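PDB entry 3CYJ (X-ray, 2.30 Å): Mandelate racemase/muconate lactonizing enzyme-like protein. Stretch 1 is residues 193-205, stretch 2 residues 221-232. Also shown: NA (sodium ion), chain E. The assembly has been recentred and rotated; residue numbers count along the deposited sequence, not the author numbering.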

# COMPACT_ATOMS: atom_id res chain seq x y z
N VAL A 193 -13.80 -29.64 -0.54
CA VAL A 193 -12.60 -30.29 0.05
C VAL A 193 -11.96 -29.49 1.20
O VAL A 193 -12.05 -28.26 1.25
CB VAL A 193 -11.54 -30.76 -1.01
CG1 VAL A 193 -12.18 -31.78 -2.07
CG2 VAL A 193 -10.85 -29.58 -1.68
N ASP A 194 -11.32 -30.20 2.12
CA ASP A 194 -10.66 -29.60 3.24
C ASP A 194 -9.25 -30.18 3.32
O ASP A 194 -9.10 -31.39 3.39
CB ASP A 194 -11.47 -29.84 4.52
CG ASP A 194 -10.86 -29.16 5.75
OD1 ASP A 194 -9.78 -28.49 5.71
OD2 ASP A 194 -11.45 -29.34 6.82
N ALA A 195 -8.23 -29.31 3.32
CA ALA A 195 -6.82 -29.75 3.28
C ALA A 195 -6.19 -29.66 4.69
O ALA A 195 -5.08 -30.18 4.92
CB ALA A 195 -6.03 -28.92 2.27
N ASN A 196 -6.90 -29.00 5.61
CA ASN A 196 -6.43 -28.84 6.98
C ASN A 196 -4.97 -28.39 7.01
O ASN A 196 -4.14 -28.98 7.75
CB ASN A 196 -6.61 -30.17 7.76
CG ASN A 196 -8.08 -30.50 8.00
OD1 ASN A 196 -8.63 -30.06 9.01
ND2 ASN A 196 -8.76 -31.17 7.03
N GLY A 197 -4.66 -27.41 6.17
CA GLY A 197 -3.32 -26.80 6.10
C GLY A 197 -2.20 -27.67 5.56
O GLY A 197 -1.03 -27.41 5.83
N ALA A 198 -2.54 -28.68 4.77
CA ALA A 198 -1.55 -29.66 4.33
C ALA A 198 -0.57 -29.21 3.26
O ALA A 198 0.47 -29.87 3.09
CB ALA A 198 -2.27 -30.96 3.88
N TYR A 199 -0.90 -28.16 2.51
CA TYR A 199 -0.12 -27.73 1.35
C TYR A 199 0.78 -26.50 1.57
O TYR A 199 0.47 -25.63 2.38
CB TYR A 199 -1.07 -27.35 0.20
CG TYR A 199 -2.04 -28.42 -0.26
CD1 TYR A 199 -1.63 -29.74 -0.47
CD2 TYR A 199 -3.38 -28.09 -0.53
CE1 TYR A 199 -2.56 -30.75 -0.90
CE2 TYR A 199 -4.28 -29.03 -1.01
CZ TYR A 199 -3.88 -30.37 -1.17
OH TYR A 199 -4.82 -31.25 -1.61
N THR A 200 1.85 -26.41 0.80
CA THR A 200 2.58 -25.16 0.59
C THR A 200 1.77 -24.32 -0.36
O THR A 200 0.80 -24.81 -0.94
CB THR A 200 3.96 -25.40 -0.12
OG1 THR A 200 3.74 -25.93 -1.47
CG2 THR A 200 4.83 -26.37 0.70
N ARG A 201 2.16 -23.07 -0.55
CA ARG A 201 1.42 -22.12 -1.36
C ARG A 201 1.21 -22.59 -2.81
O ARG A 201 0.08 -22.59 -3.30
CB ARG A 201 2.16 -20.73 -1.35
CG ARG A 201 2.26 -20.07 0.02
CD ARG A 201 3.09 -18.77 0.07
NE ARG A 201 2.93 -18.19 1.42
CZ ARG A 201 3.58 -17.11 1.89
NH1 ARG A 201 4.49 -16.50 1.17
NH2 ARG A 201 3.37 -16.70 3.14
N LYS A 202 2.30 -22.93 -3.51
CA LYS A 202 2.23 -23.35 -4.91
C LYS A 202 1.64 -24.72 -5.07
O LYS A 202 1.07 -25.01 -6.12
CB LYS A 202 3.60 -23.31 -5.60
CG LYS A 202 4.07 -21.88 -5.94
CD LYS A 202 3.21 -21.22 -7.07
CE LYS A 202 3.18 -19.67 -6.94
NZ LYS A 202 4.52 -19.01 -7.29
N GLN A 203 1.76 -25.56 -4.04
CA GLN A 203 1.12 -26.88 -4.00
C GLN A 203 -0.40 -26.69 -3.99
O GLN A 203 -1.14 -27.33 -4.76
CB GLN A 203 1.60 -27.64 -2.75
CG GLN A 203 1.49 -29.17 -2.77
CD GLN A 203 1.94 -29.87 -1.41
OE1 GLN A 203 2.32 -29.17 -0.43
NE2 GLN A 203 1.86 -31.23 -1.36
N ALA A 204 -0.87 -25.82 -3.11
CA ALA A 204 -2.28 -25.53 -2.99
C ALA A 204 -2.82 -24.92 -4.31
O ALA A 204 -3.88 -25.28 -4.78
CB ALA A 204 -2.53 -24.59 -1.79
N LEU A 205 -2.09 -23.98 -4.90
CA LEU A 205 -2.52 -23.42 -6.19
C LEU A 205 -2.66 -24.53 -7.22
O LEU A 205 -3.64 -24.57 -7.93
CB LEU A 205 -1.60 -22.31 -6.69
CG LEU A 205 -2.02 -21.56 -8.00
CD1 LEU A 205 -3.38 -20.88 -7.91
CD2 LEU A 205 -0.97 -20.48 -8.33
N GLU A 221 -11.02 -25.62 1.57
CA GLU A 221 -10.83 -25.15 2.92
C GLU A 221 -9.38 -25.37 3.44
O GLU A 221 -8.78 -26.45 3.26
CB GLU A 221 -11.83 -25.82 3.84
CG GLU A 221 -11.83 -25.17 5.20
CD GLU A 221 -12.65 -25.97 6.21
OE1 GLU A 221 -13.58 -26.71 5.79
OE2 GLU A 221 -12.33 -25.86 7.43
N GLU A 222 -8.83 -24.34 4.09
CA GLU A 222 -7.52 -24.45 4.73
C GLU A 222 -6.44 -25.04 3.84
O GLU A 222 -5.72 -25.96 4.24
CB GLU A 222 -7.63 -25.25 6.02
CG GLU A 222 -8.29 -24.42 7.15
CD GLU A 222 -8.57 -25.22 8.45
OE1 GLU A 222 -8.38 -26.45 8.48
OE2 GLU A 222 -9.02 -24.59 9.45
N PRO A 223 -6.28 -24.45 2.63
CA PRO A 223 -5.28 -25.04 1.74
C PRO A 223 -3.88 -24.90 2.37
O PRO A 223 -3.04 -25.79 2.20
CB PRO A 223 -5.40 -24.20 0.48
CG PRO A 223 -5.96 -22.82 0.96
CD PRO A 223 -6.85 -23.16 2.13
N VAL A 224 -3.62 -23.76 3.02
CA VAL A 224 -2.35 -23.55 3.71
C VAL A 224 -2.64 -23.33 5.18
O VAL A 224 -3.82 -23.18 5.55
CB VAL A 224 -1.53 -22.34 3.13
CG1 VAL A 224 -1.10 -22.63 1.71
CG2 VAL A 224 -2.31 -21.01 3.26
N SER A 225 -1.60 -23.28 6.02
CA SER A 225 -1.85 -22.87 7.42
C SER A 225 -2.68 -21.61 7.50
O SER A 225 -2.37 -20.64 6.81
CB SER A 225 -0.58 -22.58 8.15
OG SER A 225 -0.90 -21.90 9.37
N SER A 226 -3.72 -21.61 8.34
CA SER A 226 -4.59 -20.43 8.43
C SER A 226 -3.91 -19.27 9.14
O SER A 226 -4.43 -18.14 9.13
CB SER A 226 -5.92 -20.75 9.13
N GLU A 227 -2.75 -19.54 9.77
CA GLU A 227 -1.86 -18.45 10.19
C GLU A 227 -1.19 -17.81 8.99
O GLU A 227 -0.68 -16.71 9.09
CB GLU A 227 -0.78 -18.97 11.16
CG GLU A 227 -1.13 -18.77 12.65
CD GLU A 227 -0.44 -17.55 13.30
OE1 GLU A 227 -0.77 -16.40 12.92
OE2 GLU A 227 0.42 -17.75 14.19
N ASP A 228 -1.18 -18.50 7.85
CA ASP A 228 -0.51 -17.97 6.65
C ASP A 228 -1.44 -17.12 5.80
O ASP A 228 -1.91 -17.57 4.77
CB ASP A 228 0.09 -19.11 5.79
CG ASP A 228 0.82 -18.58 4.54
OD1 ASP A 228 1.13 -17.38 4.51
OD2 ASP A 228 1.07 -19.35 3.59
N ARG A 229 -1.69 -15.88 6.21
CA ARG A 229 -2.64 -15.02 5.47
C ARG A 229 -2.18 -14.59 4.07
O ARG A 229 -3.00 -14.50 3.14
CB ARG A 229 -3.08 -13.82 6.31
CG ARG A 229 -3.49 -14.22 7.72
CD ARG A 229 -4.07 -13.04 8.52
NE ARG A 229 -3.37 -11.77 8.27
CZ ARG A 229 -2.36 -11.32 9.01
NH1 ARG A 229 -1.91 -12.04 10.04
NH2 ARG A 229 -1.78 -10.15 8.70
N GLU A 230 -0.89 -14.36 3.88
CA GLU A 230 -0.40 -14.07 2.55
C GLU A 230 -0.59 -15.26 1.58
O GLU A 230 -0.88 -15.07 0.38
CB GLU A 230 1.07 -13.69 2.61
CG GLU A 230 1.83 -13.94 1.28
CD GLU A 230 1.55 -12.83 0.25
OE1 GLU A 230 1.64 -13.12 -0.98
OE2 GLU A 230 1.23 -11.69 0.70
N GLY A 231 -0.41 -16.48 2.10
CA GLY A 231 -0.74 -17.65 1.29
C GLY A 231 -2.22 -17.78 0.91
O GLY A 231 -2.55 -18.19 -0.21
N LEU A 232 -3.10 -17.47 1.86
CA LEU A 232 -4.53 -17.53 1.65
C LEU A 232 -4.95 -16.49 0.62
O LEU A 232 -5.72 -16.78 -0.29
CB LEU A 232 -5.28 -17.28 2.96
CG LEU A 232 -5.38 -18.42 3.96
CD1 LEU A 232 -6.04 -17.94 5.22
CD2 LEU A 232 -6.16 -19.59 3.37
NA NA E . -10.81 -27.67 8.51

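Two segments separated along a chain often join through a ladder of backbone hydrogen bonds, and side chains then settle the matters the ladder leaves open: charge, packing and the placing of helices. The contact between residues 193-205 and 221-232, which buries 623 Å² in all, illustrates this through the three residues that contribute most, Arg201, Glu221 and Pro223.

Glu221 begins the ladder. It forms a parallel bridge with Asp194: Glu221 N donates to Val193 O (2.9 Å), and Glu221 O accepts from Ala195 N (2.9 Å) with almost linear geometry. This register places the side chains of Asp194 and Glu221 on the same face of the sheet, where two carboxylates would ordinarily repel. The sodium ion offsets their charge: it is bound by Asp194 OD2 at 2.5 Å, Glu221 OE2 at 2.6 Å and Glu222 OE1 at 2.7 Å, so that one cation ties together acids from both stretches. Asp194 also braces the loop that follows it, its OD1 accepting from Asn196 N at 2.9 Å.

Beyond the bridge the ladder continues in less regular form. Glu222 O accepts from Gly197 N at 2.6 Å, inside a type I' turn running from Ala195 to Ala198. Glycine suits this position because its phi is positive and its CA packs close to the opposing backbone, 3.7 Å from Val224 C. Pro223, which has no amide hydrogen to donate, still takes part through its carbonyl: its O accepts from Tyr199 N at 3.2 Å. The CB of its ring meets Ala204 CB at 3.7 Å, a buried apolar contact. Ala204 CB, a small methyl, also lies 4.3 Å from Val224 CG1, so one short side chain on the first helix touches two apolar neighbours.

Arg201 has the largest area covered by the other stretch, 91 Å². Its CA-to-CB bond points sideways, but an m rotamer at chi1 followed by an extended chain carries the guanidinium to Asp228. There it forms a two-pronged salt bridge, with NH2 donating to Asp228 OD1 at 2.7 Å and NE to Asp228 OD2 at 3.1 Å. Asp228 OD1 lies at the edge of the guanidinium, near its plane, while Glu230 CG packs over one face, 3.7 Å from Arg201 NH2. The aspartate serves twice, for OD1 also caps its helix by accepting from Gly231 N at 3.0 Å. Gly231 leaves room for this arrangement: a CB there would clash with Asp228 OD2. One buried ion pair thus links the start of one helix to the N-cap of the other.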